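Local coordinates for uncharacterized protein (Bacteroides caccae, PDB 4L7A) that is of unknown function but is probably a zinc-dependent metallopeptidase that hydrolyses peptide bonds, at residues I68-C72 and W73-Y77; D247-L250 and L251-V254. All coordinates share one frame; numbering follows the deposited sequence.

Contact 1 of 2, residues I68-C72 and W73-Y77; sequences IVKHC and WLEAY
Trp73 meets Val69 twice, through backbone and side chain. Its N donates to Val69 O over 3.1 Å, from above the carbonyl plane, and the indole lies alongside the valine with the CE3 edge 3.4 Å from Val69 CG1, close to the ring plane. Val69 CG1 is placed there because it stands anti to its own N (chi1 171°), beside the carbonyl carbon. Beyond the segments the indole stacks on Phe146 of helix 131-153. Leu74 N then reaches back five residues to Val69 O in a weak bond of 3.5 Å, while its CG lies over one face of the Trp73 ring, offset toward the rim. With Glu75 N bonded to Lys70 O at 2.7 Å, nearly straight along the C=O direction, two successive i to i+5 bonds mark a wider, pi-type turn inside the long helix 59-81. Glu75 also carries the polar side of the contact: its extended chain crosses that of Lys70, bringing OE2 to 3.5 Å from Lys70 NZ in a salt bridge. The same OE2 accepts a hydrogen from a water that lies 2.8 Å from His71 ND1, so the imidazole, which is bonded through NE2 to Glu261, is tied to the carboxylate indirectly. Glu75 OE1 forms a salt bridge with Arg258, leaving each carboxylate oxygen with a cationic partner. Ala76 sets its CB 3.7 Å from Cys72 O. At Tyr77 the ring receives Trp73 CD1 over the centre of one face, 3.5 Å above the plane.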
loop_
_atom_site.group_PDB
_atom_site.type_symbol
_atom_site.label_atom_id
_atom_site.label_comp_id
_atom_site.label_asym_id
_atom_site.label_seq_id
_atom_site.Cartn_x
_atom_site.Cartn_y
_atom_site.Cartn_z
ATOM N N ILE A 68 -5.031 -7.072 -9.883
ATOM C CA ILE A 68 -5.585 -6.717 -8.577
ATOM C C ILE A 68 -5.000 -5.379 -8.091
ATOM O O ILE A 68 -5.731 -4.492 -7.579
ATOM C CB ILE A 68 -5.369 -7.851 -7.602
ATOM C CG1 ILE A 68 -6.253 -9.029 -8.064
ATOM C CG2 ILE A 68 -5.742 -7.448 -6.202
ATOM C CD1 ILE A 68 -6.078 -10.312 -7.247
ATOM N N VAL A 69 -3.690 -5.249 -8.222
ATOM C CA VAL A 69 -2.970 -4.024 -7.807
ATOM C C VAL A 69 -3.469 -2.785 -8.570
ATOM O O VAL A 69 -3.657 -1.705 -7.991
ATOM C CB VAL A 69 -1.477 -4.223 -7.988
ATOM C CG1 VAL A 69 -0.701 -2.954 -7.798
ATOM C CG2 VAL A 69 -0.970 -5.239 -6.955
ATOM N N LYS A 70 -3.735 -2.949 -9.861
ATOM C CA LYS A 70 -4.202 -1.848 -10.669
ATOM C C LYS A 70 -5.614 -1.505 -10.308
ATOM O O LYS A 70 -5.950 -0.331 -10.125
ATOM C CB LYS A 70 -4.118 -2.195 -12.144
ATOM C CG LYS A 70 -4.667 -1.114 -13.090
ATOM C CD LYS A 70 -4.377 -1.474 -14.554
ATOM C CE LYS A 70 -5.504 -1.020 -15.498
ATOM N NZ LYS A 70 -5.591 0.482 -15.533
ATOM N N HIS A 71 -6.436 -2.519 -10.130
ATOM C CA HIS A 71 -7.866 -2.305 -9.772
ATOM C C HIS A 71 -8.098 -1.658 -8.404
ATOM O O HIS A 71 -8.977 -0.799 -8.254
ATOM C CB HIS A 71 -8.635 -3.621 -9.793
ATOM C CG HIS A 71 -10.105 -3.447 -9.670
ATOM N ND1 HIS A 71 -10.868 -2.901 -10.688
ATOM C CD2 HIS A 71 -10.954 -3.701 -8.649
ATOM C CE1 HIS A 71 -12.131 -2.870 -10.315
ATOM N NE2 HIS A 71 -12.211 -3.343 -9.081
ATOM N N CYS A 72 -7.277 -2.053 -7.431
ATOM C CA CYS A 72 -7.496 -1.678 -6.022
ATOM C C CYS A 72 -6.703 -0.471 -5.509
ATOM O O CYS A 72 -7.045 0.112 -4.456
ATOM C CB CYS A 72 -7.205 -2.866 -5.148
ATOM S SG CYS A 72 -8.320 -4.234 -5.465
ATOM N N TRP A 73 -5.676 -0.087 -6.235
ATOM C CA TRP A 73 -4.879 1.102 -5.910
ATOM C C TRP A 73 -4.894 2.082 -7.091
ATOM O O TRP A 73 -5.518 3.159 -6.995
ATOM C CB TRP A 73 -3.481 0.753 -5.376
ATOM C CG TRP A 73 -2.463 1.765 -5.712
ATOM C CD1 TRP A 73 -2.512 3.111 -5.484
ATOM C CD2 TRP A 73 -1.270 1.518 -6.413
ATOM N NE1 TRP A 73 -1.413 3.721 -6.063
ATOM C CE2 TRP A 73 -0.626 2.735 -6.606
ATOM C CE3 TRP A 73 -0.646 0.354 -6.859
ATOM C CZ2 TRP A 73 0.634 2.822 -7.229
ATOM C CZ3 TRP A 73 0.588 0.466 -7.545
ATOM C CH2 TRP A 73 1.184 1.690 -7.713
ATOM N N LEU A 74 -4.303 1.697 -8.227
ATOM C CA LEU A 74 -4.080 2.651 -9.305
ATOM C C LEU A 74 -5.386 3.226 -9.836
ATOM O O LEU A 74 -5.526 4.416 -9.896
ATOM C CB LEU A 74 -3.305 2.028 -10.438
ATOM C CG LEU A 74 -1.825 1.791 -10.205
ATOM C CD1 LEU A 74 -1.284 0.856 -11.265
ATOM C CD2 LEU A 74 -1.049 3.071 -10.244
ATOM N N GLU A 75 -6.373 2.376 -10.084
ATOM C CA GLU A 75 -7.674 2.834 -10.514
ATOM C C GLU A 75 -8.487 3.552 -9.448
ATOM O O GLU A 75 -9.363 4.354 -9.797
ATOM C CB GLU A 75 -8.497 1.714 -11.140
ATOM C CG GLU A 75 -8.028 1.360 -12.556
ATOM C CD GLU A 75 -8.894 0.251 -13.157
ATOM O OE1 GLU A 75 -10.127 0.234 -12.969
ATOM O OE2 GLU A 75 -8.343 -0.640 -13.766
ATOM N N ALA A 76 -8.189 3.299 -8.173
ATOM C CA ALA A 76 -8.910 3.960 -7.097
ATOM C C ALA A 76 -8.474 5.405 -6.970
ATOM O O ALA A 76 -9.262 6.353 -6.846
ATOM C CB ALA A 76 -8.699 3.194 -5.772
ATOM N N TYR A 77 -7.183 5.561 -6.975
ATOM C CA TYR A 77 -6.563 6.864 -6.992
ATOM C C TYR A 77 -7.010 7.641 -8.235
ATOM O O TYR A 77 -7.341 8.820 -8.110
ATOM C CB TYR A 77 -5.048 6.732 -6.939
ATOM C CG TYR A 77 -4.433 6.452 -5.563
ATOM C CD1 TYR A 77 -5.132 5.802 -4.550
ATOM C CD2 TYR A 77 -3.095 6.830 -5.294
ATOM C CE1 TYR A 77 -4.529 5.553 -3.270
ATOM C CE2 TYR A 77 -2.491 6.569 -4.091
ATOM C CZ TYR A 77 -3.211 5.940 -3.068
ATOM O OH TYR A 77 -2.590 5.745 -1.890
HETATM O O HOH W 1 -9.274 -3.116 -12.932
#

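Contact 2 of 2, residues D247-L250 and L251-V254; sequences DLDL and LRKV
Leu250 and Val254 pack one turn apart on the first turns of helix 248-260, whose start is N-capped by Asp247: its OD1 accepts from Leu250 N, which comes from well above the carboxylate plane. Leu250 O accepts the i to i+4 helical bond from Val254 N at 2.9 Å, and the two side chains cross, with Leu250 CD1 4.1 Å from Val254 CG2. Both also touch Val80 of helix 59-81. Leu251, next to Leu250 in sequence, bonds through its N to Asp247 O at 3.0 Å, in the carbonyl plane, and packs its CB against Leu248 O at 3.5 Å; its side chain lies on Tyr77 of helix 59-81.

On another side of the helix, Asp249 is engaged in an i to i+3 salt bridge with Arg252. With CG anti to the backbone N in both residues (chi1 -167° and 176°), the chains run side by side, and a bend at chi3 of the arginine turns its guanidinium edge onto the carboxylate. The two planes are 26° apart. NE and NH2 both grip one oxygen, OD1, from the same face of the carboxylate, a side-on arrangement that probably restrains the turning of the guanidinium. Phe206 of helix 195-208 touches both residues. Were Asp249 replaced by an alanine, the guanidinium would probably lose the carboxylate that holds NE and NH2 and be freer to turn. Asp249 OD2 instead faces the lysine chain, 3.9 Å from Lys253 CD. Of the two bonds to OD1, that from NH2 is the shorter at 2.8 Å, on the syn side, whereas NE at 3.1 Å comes nearly head-on to the C-O bond.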
loop_
_atom_site.group_PDB
_atom_site.type_symbol
_atom_site.label_atom_id
_atom_site.label_comp_id
_atom_site.label_asym_id
_atom_site.label_seq_id
_atom_site.Cartn_x
_atom_site.Cartn_y
_atom_site.Cartn_z
ATOM N N ASP A 247 -10.699 13.880 -1.937
ATOM C CA ASP A 247 -11.622 13.635 -0.832
ATOM C C ASP A 247 -11.230 12.260 -0.215
ATOM O O ASP A 247 -11.493 11.203 -0.790
ATOM C CB ASP A 247 -13.045 13.661 -1.387
ATOM C CG ASP A 247 -14.107 13.325 -0.338
ATOM O OD1 ASP A 247 -13.778 12.800 0.767
ATOM O OD2 ASP A 247 -15.302 13.544 -0.657
ATOM N N LEU A 248 -10.590 12.291 0.939
ATOM C CA LEU A 248 -10.037 11.103 1.490
ATOM C C LEU A 248 -11.116 10.056 1.941
ATOM O O LEU A 248 -10.929 8.845 1.746
ATOM C CB LEU A 248 -9.143 11.439 2.681
ATOM C CG LEU A 248 -8.225 10.298 3.160
ATOM C CD1 LEU A 248 -7.135 10.059 2.145
ATOM C CD2 LEU A 248 -7.587 10.641 4.499
ATOM N N ASP A 249 -12.225 10.517 2.516
ATOM C CA ASP A 249 -13.323 9.598 2.898
ATOM C C ASP A 249 -13.869 8.885 1.670
ATOM O O ASP A 249 -14.069 7.662 1.686
ATOM C CB ASP A 249 -14.460 10.298 3.696
ATOM C CG ASP A 249 -15.419 9.292 4.361
ATOM O OD1 ASP A 249 -14.987 8.270 5.010
ATOM O OD2 ASP A 249 -16.642 9.485 4.234
ATOM N N LEU A 250 -14.059 9.631 0.592
ATOM C CA LEU A 250 -14.489 9.032 -0.651
ATOM C C LEU A 250 -13.475 7.993 -1.144
ATOM O O LEU A 250 -13.862 6.928 -1.608
ATOM C CB LEU A 250 -14.686 10.123 -1.696
ATOM C CG LEU A 250 -15.136 9.620 -3.054
ATOM C CD1 LEU A 250 -16.441 8.837 -2.910
ATOM C CD2 LEU A 250 -15.257 10.831 -4.082
ATOM N N LEU A 251 -12.188 8.341 -1.084
ATOM C CA LEU A 251 -11.125 7.437 -1.516
ATOM C C LEU A 251 -11.136 6.165 -0.670
ATOM O O LEU A 251 -11.022 5.065 -1.206
ATOM C CB LEU A 251 -9.735 8.101 -1.508
ATOM C CG LEU A 251 -8.521 7.248 -1.943
ATOM C CD1 LEU A 251 -8.660 6.719 -3.329
ATOM C CD2 LEU A 251 -7.280 8.072 -1.910
ATOM N N ARG A 252 -11.302 6.305 0.633
ATOM C CA ARG A 252 -11.462 5.111 1.500
ATOM C C ARG A 252 -12.598 4.175 1.025
ATOM O O ARG A 252 -12.421 2.956 0.969
ATOM C CB ARG A 252 -11.686 5.520 2.967
ATOM C CG ARG A 252 -11.955 4.326 3.910
ATOM C CD ARG A 252 -12.366 4.819 5.316
ATOM N NE ARG A 252 -13.625 5.535 5.238
ATOM C CZ ARG A 252 -14.830 4.940 5.279
ATOM N NH1 ARG A 252 -14.935 3.635 5.427
ATOM N NH2 ARG A 252 -15.951 5.651 5.164
ATOM N N LYS A 253 -13.741 4.765 0.670
ATOM C CA LYS A 253 -14.905 4.000 0.256
ATOM C C LYS A 253 -14.701 3.368 -1.085
ATOM O O LYS A 253 -15.102 2.232 -1.288
ATOM C CB LYS A 253 -16.153 4.871 0.231
ATOM C CG LYS A 253 -16.718 5.120 1.621
ATOM C CD LYS A 253 -17.266 6.551 1.801
ATOM C CE LYS A 253 -18.533 6.796 1.021
ATOM N NZ LYS A 253 -19.695 6.441 1.835
ATOM N N VAL A 254 -14.072 4.102 -1.992
ATOM C CA VAL A 254 -13.788 3.579 -3.318
ATOM C C VAL A 254 -12.805 2.386 -3.248
ATOM O O VAL A 254 -13.031 1.368 -3.881
ATOM C CB VAL A 254 -13.319 4.696 -4.252
ATOM C CG1 VAL A 254 -12.678 4.133 -5.518
ATOM C CG2 VAL A 254 -14.527 5.603 -4.587
#

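How the contacts relate
From the N terminus, the chain first reaches contact 1, midway along helix 59-81, and closes it before continuing through strands 93-98, 107-112 and 115-122 and the helices from 131-153 to 211-244. Contact 2 follows at the start of helix 248-260. Each is local, joining residues about one turn apart within a continuous stretch and closing no large loop, so the two are in series and neither nest nor cross. Their centres are about 13 Å apart, yet they touch: Leu251 CD1 packs 3.6 Å from Ala76 O, and Val254 CG1 approaches Ala76 CA. This packing joins the C-terminal helix 248-260 to the early helix 59-81, two helices far apart in sequence.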